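PDB 2GVH: AGR_L_2016p, which probably hydrolyses acyl-CoA thioesters to free fatty acid and coenzyme A, as a thioesterase with two hotdog domains in one chain that associates with further copies of itself. Local coordinates for residues I165-P168 against D169-N172; E181-A184 against Y185-A189; A63-F66 against G67-P70; T40-H43 against G44-F47. One frame throughout, in Å; residues are numbered along the deposited sequence.

Contact 1 of 4, residues I165-P168 against D169-N172; sequences IVFP and DQAN. With NA (sodium ion), chain D.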
loop_
_atom_site.group_PDB
_atom_site.type_symbol
_atom_site.label_atom_id
_atom_site.label_comp_id
_atom_site.label_asym_id
_atom_site.label_seq_id
_atom_site.Cartn_x
_atom_site.Cartn_y
_atom_site.Cartn_z
ATOM N N ILE B 165 13.433 -1.569 0.446
ATOM C CA ILE B 165 13.412 -0.795 1.676
ATOM C C ILE B 165 12.299 -1.323 2.540
ATOM O O ILE B 165 11.352 -1.905 2.021
ATOM C CB ILE B 165 13.174 0.662 1.375
ATOM C CG1 ILE B 165 14.450 1.251 0.813
ATOM C CG2 ILE B 165 12.808 1.432 2.633
ATOM C CD1 ILE B 165 14.194 2.421 -0.057
ATOM N N VAL B 166 12.440 -1.159 3.850
ATOM C CA VAL B 166 11.406 -1.480 4.821
ATOM C C VAL B 166 10.443 -0.285 4.951
ATOM O O VAL B 166 10.840 0.817 5.325
ATOM C CB VAL B 166 12.019 -1.879 6.205
ATOM C CG1 VAL B 166 10.934 -2.136 7.271
ATOM C CG2 VAL B 166 12.870 -3.121 6.089
ATOM N N PHE B 167 9.180 -0.496 4.611
ATOM C CA PHE B 167 8.204 0.604 4.606
ATOM C C PHE B 167 7.481 0.663 5.938
ATOM O O PHE B 167 7.296 -0.368 6.588
ATOM C CB PHE B 167 7.163 0.409 3.498
ATOM C CG PHE B 167 7.720 0.508 2.109
ATOM C CD1 PHE B 167 8.131 1.743 1.579
ATOM C CD2 PHE B 167 7.848 -0.641 1.325
ATOM C CE1 PHE B 167 8.648 1.831 0.282
ATOM C CE2 PHE B 167 8.372 -0.574 0.041
ATOM C CZ PHE B 167 8.766 0.670 -0.490
ATOM N N PRO B 168 7.025 1.863 6.340
ATOM C CA PRO B 168 6.216 2.000 7.578
ATOM C C PRO B 168 5.062 0.978 7.660
ATOM O O PRO B 168 4.841 0.394 8.710
ATOM C CB PRO B 168 5.642 3.412 7.461
ATOM C CG PRO B 168 6.614 4.143 6.580
ATOM C CD PRO B 168 7.228 3.152 5.641
ATOM N N ASP B 169 4.354 0.737 6.562
ATOM C CA ASP B 169 3.253 -0.236 6.598
ATOM C C ASP B 169 3.700 -1.635 6.940
ATOM O O ASP B 169 2.924 -2.421 7.439
ATOM C CB ASP B 169 2.436 -0.269 5.299
ATOM C CG ASP B 169 1.428 0.903 5.191
ATOM O OD1 ASP B 169 1.299 1.733 6.123
ATOM O OD2 ASP B 169 0.769 1.017 4.134
ATOM N N GLN B 170 4.956 -1.956 6.683
ATOM C CA GLN B 170 5.445 -3.263 7.032
ATOM C C GLN B 170 5.999 -3.363 8.473
ATOM O O GLN B 170 6.451 -4.450 8.889
ATOM C CB GLN B 170 6.539 -3.661 6.082
ATOM C CG GLN B 170 6.178 -3.626 4.665
ATOM C CD GLN B 170 7.382 -3.833 3.831
ATOM O OE1 GLN B 170 8.274 -2.956 3.745
ATOM N NE2 GLN B 170 7.464 -4.979 3.235
ATOM N N ALA B 171 5.986 -2.245 9.208
ATOM C CA ALA B 171 6.511 -2.242 10.572
ATOM C C ALA B 171 5.417 -1.991 11.631
ATOM O O ALA B 171 4.392 -1.341 11.359
ATOM C CB ALA B 171 7.692 -1.250 10.730
ATOM N N ASN B 172 5.634 -2.531 12.821
ATOM C CA ASN B 172 4.827 -2.224 13.973
ATOM C C ASN B 172 5.261 -0.928 14.660
ATOM O O ASN B 172 6.279 -0.307 14.317
ATOM C CB ASN B 172 4.888 -3.394 14.968
ATOM C CG ASN B 172 6.292 -3.573 15.597
ATOM O OD1 ASN B 172 6.960 -2.603 15.961
ATOM N ND2 ASN B 172 6.726 -4.809 15.718
HETATM NA NA NA D . 0.680 1.452 1.966
#

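Contact 2 of 4, residues E181-A184 against Y185-A189; sequences EAIA and YMTKA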
loop_
_atom_site.group_PDB
_atom_site.type_symbol
_atom_site.label_atom_id
_atom_site.label_comp_id
_atom_site.label_asym_id
_atom_site.label_seq_id
_atom_site.Cartn_x
_atom_site.Cartn_y
_atom_site.Cartn_z
ATOM N N GLU B 181 6.316 -10.155 7.230
ATOM C CA GLU B 181 6.527 -9.329 6.075
ATOM C C GLU B 181 7.940 -9.587 5.544
ATOM O O GLU B 181 8.196 -9.493 4.377
ATOM C CB GLU B 181 6.219 -7.879 6.426
ATOM C CG GLU B 181 5.799 -7.098 5.251
ATOM C CD GLU B 181 4.326 -7.049 5.135
ATOM O OE1 GLU B 181 3.674 -7.075 6.184
ATOM O OE2 GLU B 181 3.809 -7.000 4.008
ATOM N N ALA B 182 8.829 -9.988 6.427
ATOM C CA ALA B 182 10.127 -10.457 6.036
ATOM C C ALA B 182 10.023 -11.791 5.341
ATOM O O ALA B 182 10.800 -12.091 4.411
ATOM C CB ALA B 182 11.006 -10.561 7.235
ATOM N N ILE B 183 9.067 -12.618 5.785
ATOM C CA ILE B 183 8.917 -13.931 5.206
ATOM C C ILE B 183 8.459 -13.731 3.774
ATOM O O ILE B 183 8.967 -14.384 2.860
ATOM C CB ILE B 183 7.928 -14.784 6.003
ATOM C CG1 ILE B 183 8.607 -15.412 7.220
ATOM C CG2 ILE B 183 7.316 -15.961 5.166
ATOM C CD1 ILE B 183 7.584 -15.860 8.259
ATOM N N ALA B 184 7.540 -12.796 3.573
ATOM C CA ALA B 184 6.918 -12.618 2.249
ATOM C C ALA B 184 7.985 -12.147 1.263
ATOM O O ALA B 184 8.027 -12.571 0.135
ATOM C CB ALA B 184 5.771 -11.649 2.312
ATOM N N TYR B 185 8.900 -11.322 1.714
ATOM C CA TYR B 185 9.984 -10.922 0.849
ATOM C C TYR B 185 10.834 -12.148 0.488
ATOM O O TYR B 185 11.255 -12.308 -0.658
ATOM C CB TYR B 185 10.791 -9.791 1.470
ATOM C CG TYR B 185 11.799 -9.195 0.519
ATOM C CD1 TYR B 185 11.399 -8.362 -0.534
ATOM C CD2 TYR B 185 13.151 -9.489 0.641
ATOM C CE1 TYR B 185 12.329 -7.815 -1.444
ATOM C CE2 TYR B 185 14.075 -8.959 -0.250
ATOM C CZ TYR B 185 13.677 -8.137 -1.289
ATOM O OH TYR B 185 14.664 -7.635 -2.146
HETATM N N MSE B 186 10.990 -13.072 1.415
HETATM C CA MSE B 186 11.827 -14.201 1.129
HETATM C C MSE B 186 11.158 -15.054 0.098
HETATM O O MSE B 186 11.812 -15.618 -0.761
HETATM C CB MSE B 186 12.105 -15.009 2.383
HETATM C CG MSE B 186 12.931 -14.280 3.372
HETATM SE SE MSE B 186 12.907 -15.255 5.063
HETATM C CE MSE B 186 14.406 -16.486 4.716
ATOM N N THR B 187 9.855 -15.152 0.193
ATOM C CA THR B 187 9.070 -15.902 -0.734
ATOM C C THR B 187 9.116 -15.276 -2.113
ATOM O O THR B 187 9.387 -15.960 -3.085
ATOM C CB THR B 187 7.603 -16.004 -0.247
ATOM O OG1 THR B 187 7.605 -16.505 1.082
ATOM C CG2 THR B 187 6.826 -16.993 -1.091
ATOM N N LYS B 188 8.824 -13.989 -2.216
ATOM C CA LYS B 188 9.119 -13.237 -3.452
ATOM C C LYS B 188 10.476 -13.665 -4.053
ATOM O O LYS B 188 10.527 -14.095 -5.192
ATOM C CB LYS B 188 9.103 -11.746 -3.195
ATOM C CG LYS B 188 9.061 -10.928 -4.451
ATOM C CD LYS B 188 9.220 -9.486 -4.129
ATOM C CE LYS B 188 8.222 -8.640 -4.882
ATOM N NZ LYS B 188 8.381 -7.244 -4.374
ATOM N N ALA B 189 11.556 -13.593 -3.284
ATOM C CA ALA B 189 12.853 -14.024 -3.840
ATOM C C ALA B 189 12.844 -15.498 -4.286
ATOM O O ALA B 189 13.412 -15.849 -5.302
ATOM C CB ALA B 189 14.015 -13.731 -2.868
#

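Contact 3 of 4, residues A63-F66 against G67-P70; sequences ATRF and GRTP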
loop_
_atom_site.group_PDB
_atom_site.type_symbol
_atom_site.label_atom_id
_atom_site.label_comp_id
_atom_site.label_asym_id
_atom_site.label_seq_id
_atom_site.Cartn_x
_atom_site.Cartn_y
_atom_site.Cartn_z
ATOM N N ALA B 63 22.965 5.069 -4.025
ATOM C CA ALA B 63 23.531 6.278 -3.475
ATOM C C ALA B 63 23.791 6.192 -1.989
ATOM O O ALA B 63 24.886 6.503 -1.540
ATOM C CB ALA B 63 22.616 7.435 -3.766
ATOM N N THR B 64 22.781 5.779 -1.223
ATOM C CA THR B 64 22.884 5.792 0.228
ATOM C C THR B 64 23.927 4.786 0.700
ATOM O O THR B 64 24.654 5.024 1.650
ATOM C CB THR B 64 21.549 5.538 0.895
ATOM O OG1 THR B 64 20.520 6.325 0.257
ATOM C CG2 THR B 64 21.650 5.920 2.368
ATOM N N ARG B 65 24.015 3.667 0.003
ATOM C CA ARG B 65 24.986 2.641 0.325
ATOM C C ARG B 65 26.365 3.156 0.039
ATOM O O ARG B 65 27.327 2.741 0.663
ATOM C CB ARG B 65 24.785 1.413 -0.546
ATOM C CG ARG B 65 23.810 0.393 -0.021
ATOM C CD ARG B 65 23.841 -0.831 -0.925
ATOM N NE ARG B 65 23.596 -2.052 -0.173
ATOM C CZ ARG B 65 23.189 -3.211 -0.699
ATOM N NH1 ARG B 65 22.975 -3.344 -2.002
ATOM N NH2 ARG B 65 22.986 -4.247 0.102
ATOM N N PHE B 66 26.458 4.024 -0.954
ATOM C CA PHE B 66 27.736 4.507 -1.370
ATOM C C PHE B 66 28.252 5.541 -0.383
ATOM O O PHE B 66 29.383 5.426 0.115
ATOM C CB PHE B 66 27.675 5.115 -2.770
ATOM C CG PHE B 66 29.034 5.616 -3.259
ATOM C CD1 PHE B 66 29.991 4.718 -3.712
ATOM C CD2 PHE B 66 29.353 6.973 -3.222
ATOM C CE1 PHE B 66 31.248 5.165 -4.154
ATOM C CE2 PHE B 66 30.627 7.447 -3.655
ATOM C CZ PHE B 66 31.569 6.549 -4.119
ATOM N N GLY B 67 27.415 6.545 -0.100
ATOM C CA GLY B 67 27.874 7.697 0.691
ATOM C C GLY B 67 27.485 7.633 2.145
ATOM O O GLY B 67 27.920 8.454 2.913
ATOM N N ARG B 68 26.620 6.676 2.499
ATOM C CA ARG B 68 26.204 6.467 3.882
ATOM C C ARG B 68 25.781 7.797 4.512
ATOM O O ARG B 68 26.365 8.247 5.510
ATOM C CB ARG B 68 27.349 5.799 4.684
ATOM C CG ARG B 68 27.783 4.385 4.195
ATOM C CD ARG B 68 26.646 3.382 4.314
ATOM N NE ARG B 68 26.922 2.072 3.710
ATOM C CZ ARG B 68 25.989 1.122 3.542
ATOM N NH1 ARG B 68 24.744 1.344 3.922
ATOM N NH2 ARG B 68 26.281 -0.053 2.996
ATOM N N THR B 69 24.793 8.439 3.891
ATOM C CA THR B 69 24.309 9.760 4.314
ATOM C C THR B 69 22.964 9.966 3.643
ATOM O O THR B 69 22.680 9.270 2.697
ATOM C CB THR B 69 25.311 10.880 3.911
ATOM O OG1 THR B 69 24.953 12.111 4.549
ATOM C CG2 THR B 69 25.361 11.073 2.396
ATOM N N PRO B 70 22.112 10.890 4.136
ATOM C CA PRO B 70 20.840 11.050 3.406
ATOM C C PRO B 70 21.044 11.640 2.002
ATOM O O PRO B 70 21.950 12.450 1.799
ATOM C CB PRO B 70 20.033 12.015 4.285
ATOM C CG PRO B 70 20.735 12.011 5.620
ATOM C CD PRO B 70 22.179 11.773 5.314
#

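Contact 4 of 4, residues T40-H43 against G44-F47; sequences TNHH and GTLF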
loop_
_atom_site.group_PDB
_atom_site.type_symbol
_atom_site.label_atom_id
_atom_site.label_comp_id
_atom_site.label_asym_id
_atom_site.label_seq_id
_atom_site.Cartn_x
_atom_site.Cartn_y
_atom_site.Cartn_z
ATOM N N THR B 40 -3.681 -6.025 -15.115
ATOM C CA THR B 40 -3.648 -4.820 -15.959
ATOM C C THR B 40 -3.308 -3.537 -15.187
ATOM O O THR B 40 -2.768 -2.591 -15.759
ATOM C CB THR B 40 -4.970 -4.600 -16.759
ATOM O OG1 THR B 40 -6.082 -4.546 -15.857
ATOM C CG2 THR B 40 -5.184 -5.707 -17.812
ATOM N N ASN B 41 -3.629 -3.504 -13.895
ATOM C CA ASN B 41 -3.348 -2.328 -13.052
ATOM C C ASN B 41 -1.851 -2.162 -12.769
ATOM O O ASN B 41 -1.268 -1.089 -12.991
ATOM C CB ASN B 41 -4.142 -2.402 -11.731
ATOM C CG ASN B 41 -3.930 -1.173 -10.846
ATOM O OD1 ASN B 41 -4.023 -0.029 -11.316
ATOM N ND2 ASN B 41 -3.636 -1.408 -9.562
ATOM N N HIS B 42 -1.234 -3.236 -12.291
ATOM C CA HIS B 42 0.196 -3.236 -12.081
ATOM C C HIS B 42 0.957 -3.020 -13.404
ATOM O O HIS B 42 1.913 -2.218 -13.493
ATOM C CB HIS B 42 0.631 -4.525 -11.384
ATOM C CG HIS B 42 1.949 -4.415 -10.690
ATOM N ND1 HIS B 42 2.713 -5.516 -10.370
ATOM C CD2 HIS B 42 2.646 -3.335 -10.263
ATOM C CE1 HIS B 42 3.819 -5.120 -9.764
ATOM N NE2 HIS B 42 3.802 -3.802 -9.683
ATOM N N HIS B 43 0.510 -3.715 -14.443
ATOM C CA HIS B 43 1.132 -3.565 -15.747
ATOM C C HIS B 43 1.107 -2.093 -16.137
ATOM O O HIS B 43 2.153 -1.497 -16.397
ATOM C CB HIS B 43 0.414 -4.423 -16.793
ATOM C CG HIS B 43 1.190 -4.587 -18.063
ATOM N ND1 HIS B 43 1.243 -3.607 -19.036
ATOM C CD2 HIS B 43 1.952 -5.608 -18.518
ATOM C CE1 HIS B 43 1.998 -4.019 -20.036
ATOM N NE2 HIS B 43 2.441 -5.230 -19.745
ATOM N N GLY B 44 -0.094 -1.520 -16.106
ATOM C CA GLY B 44 -0.341 -0.153 -16.552
ATOM C C GLY B 44 0.371 0.914 -15.743
ATOM O O GLY B 44 0.587 2.018 -16.237
ATOM N N THR B 45 0.720 0.588 -14.495
ATOM C CA THR B 45 1.403 1.528 -13.621
ATOM C C THR B 45 2.897 1.303 -13.613
ATOM O O THR B 45 3.670 2.256 -13.555
ATOM C CB THR B 45 0.901 1.463 -12.161
ATOM O OG1 THR B 45 0.954 0.110 -11.679
ATOM C CG2 THR B 45 -0.503 2.025 -12.049
ATOM N N LEU B 46 3.298 0.040 -13.666
ATOM C CA LEU B 46 4.710 -0.291 -13.660
ATOM C C LEU B 46 5.382 0.071 -14.980
ATOM O O LEU B 46 6.492 0.575 -14.987
ATOM C CB LEU B 46 4.911 -1.761 -13.334
ATOM C CG LEU B 46 6.360 -2.063 -12.985
ATOM C CD1 LEU B 46 6.453 -2.779 -11.684
ATOM C CD2 LEU B 46 6.947 -2.878 -14.090
ATOM N N PHE B 47 4.726 -0.195 -16.101
ATOM C CA PHE B 47 5.213 0.322 -17.369
ATOM C C PHE B 47 4.536 1.667 -17.540
ATOM O O PHE B 47 3.623 1.870 -18.365
ATOM C CB PHE B 47 4.904 -0.657 -18.484
ATOM C CG PHE B 47 5.528 -2.001 -18.282
ATOM C CD1 PHE B 47 6.887 -2.174 -18.460
ATOM C CD2 PHE B 47 4.749 -3.098 -17.909
ATOM C CE1 PHE B 47 7.473 -3.402 -18.274
ATOM C CE2 PHE B 47 5.318 -4.341 -17.738
ATOM C CZ PHE B 47 6.696 -4.488 -17.916
#

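Contact 1 of 4, residues I165-P168 against D169-N172
Pro168 and Asp169, neighbours in a tight turn, bring three subunits together at one metal: Asp169 OD2 binds a sodium ion at 2.2 Å, and the equivalent aspartates of the second and third subunits bind the same ion. The turn is a short 3-10 segment, following strand 160-165 in the second hotdog half and leading towards the central helix 179-198. The carboxylate of Asp169 lies in the subunit interface. Pro168 supplies the first residue of the 3-10 segment, and its ring meets Pro168 of the second subunit and Asp169 of the third.

Two i to i+3 backbone bonds close the turn: Gln170 N to Phe167 O at 2.8 Å and Ala171 N to Pro168 O at 2.9 Å. A side-chain-to-backbone bond spans it as well, because Gln170 folds its amide back and presents OE1 to the backbone N-H of Phe167, three residues earlier. This bond from Phe167 N to Gln170 OE1 is 2.8 Å long and almost straight (173°), with the donor in the carbonyl plane of the amide. Ring and amide planes of Phe167 and Gln170 differ by 39°. With CG placed beside its own N (chi1 -55°) and the chain extended beyond, Gln170 also brings OE1 up to the Phe167 ring, 3.4 Å from CD2.

Contact 2 of 4, residues E181-A184 against Y185-A189
Backbone hydrogen bonds of the i to i+4 kind join Glu181-Ala184 to the next turn of helix 179-198, the central helix that the sheet of the second hotdog domain wraps. Lys188 N meets Ala184 O at 2.9 Å and Thr187 N meets Ile183 O at 2.9 Å, while the bond from Tyr185 N to Glu181 O is weak. Met186 N reaches Ala182 O at 3.2 Å and makes a weak i to i+3 bond to Ile183 O.

One side-chain hydrogen bond adds to these. Thr187 holds OG1 beside its own backbone N (chi1 -53°), which lets the hydroxyl donate back to Ile183 O at 3.1 Å, from above the carbonyl plane.

The remaining contacts are van der Waals approaches of carbon to oxygen. Ile183 CG2 passes Thr187 OG1 at 4.1 Å, and CG of Met186, present as selenomethionine, lies 3.2 Å from Ala182 O. Beyond the segments, Tyr185 and Met186 pack on Leu242 of the enclosing sheet, whereas Ile183 and Thr187 both meet Leu52 of the second subunit.

With its proton given to Ile183 O, the buried Thr187 hydroxyl probably needs no acceptor from the second subunit, where the residue packs on Leu52.

Contact 3 of 4, residues A63-F66 against G67-P70
The C-terminal end of helix 49-67 unwinds between Ala63-Phe66 and Gly67-Pro70. Gly67 N donates to Ala63 O at 2.9 Å, a nearly straight bond that completes the last regular turn. Arg68 N then reaches Thr64 O at 2.7 Å, although Arg68 itself has already left the helix: its backbone is left-handed (phi 49°), and this reversal turns the chain towards strand 71-80. Past the reversal the methyl of Thr64 meets the backbone again, with CG2 3.5 Å from Thr69 O. The Phe66 ring packs on Leu105 and Pro146.

Helix 49-67 is the long helix of the first hotdog domain, yet its end also faces the second domain, and two arginines make its polar links. Arg68 bends at chi2 (-62°) and runs beside Arg65, both pointing the same way. The flat guanidinium of Arg68 lies over the backbone of Arg65, whose CA sits 3.7 Å above its plane and near its centre. Arg65 O comes to 3.1 Å from Arg68 NE, but over a face of the group, where the N-H cannot point at it, and no hydrogen bond results. The two guanidinium planes are 79° apart, and Arg65 NE stays 4.6 Å from Arg68 NH2. Their like charges are probably offset by Glu245, which forms salt bridges with NH2 of both arginines. Arg65 NH2 has a second salt bridge, to Glu223, and Arg68 NH1 is hydrogen-bonded to Leu247 O.

Contact 4 of 4, residues T40-H43 against G44-F47
Thr45 sets its hydroxyl among the carbonyls of Asn41 and His42 in helix 40-46, the short helix that precedes the central helix 49-67 of the first hotdog domain. Thr45 OG1 lies 2.8 Å from Asn41 O and 3.1 Å from His42 O. Its one proton can serve either acceptor, and the geometry is compatible with both. OG1 occupies the position between backbone N and carbonyl carbon (chi1 53°), which directs it at the preceding turn. Thr45 N makes only weak bonds to the same two oxygens.

The other amides are better served. Gly44 N donates to Thr40 O at 2.9 Å, Leu46 N to His42 O at 2.7 Å, and Phe47 N to His43 O at 2.9 Å, the last at the point where the chain leaves helical geometry. Among the side chains, Thr40 OG1 is hydrogen-bonded to Pro37 O of the third subunit. His42 NE2 has a weak hydrogen bond to Asp33 OD2 and His43 NE2 one to Ala85 O.

Side-chain packing follows the same i to i+4 spacing. Leu46 CD1 touches His42 NE2 at 3.5 Å. Phe47 turns an edge to one face of the His43 imidazole in an edge-to-face pair, with centroids 4.7 Å apart and planes at 51°. Phe47 CD2 stands over the centre of that imidazole, 3.6 Å from His43 CE1.

How the contacts relate
Contacts 2 and 3 are largely buried, contact 4 is partly so, and contact 1 lies at the surface of the chain, against other subunits. Contacts 1 and 2 follow each other in the second hotdog half and touch directly, Gln170 NE2 lying 3.4 Å from Glu181 CG. Contacts 3 and 4 belong to the first half, on consecutive helices, yet their centres are about 30 Å apart. Contact 2, in the first half of its helix, is regular backbone bonding, one threonine hydroxyl bond and mostly apolar packing. Contact 3 sets one arginine on the helix end and one just past it, facing the other half; contact 4 adds an aromatic pair, and contact 1 offers a carboxylate to a shared metal.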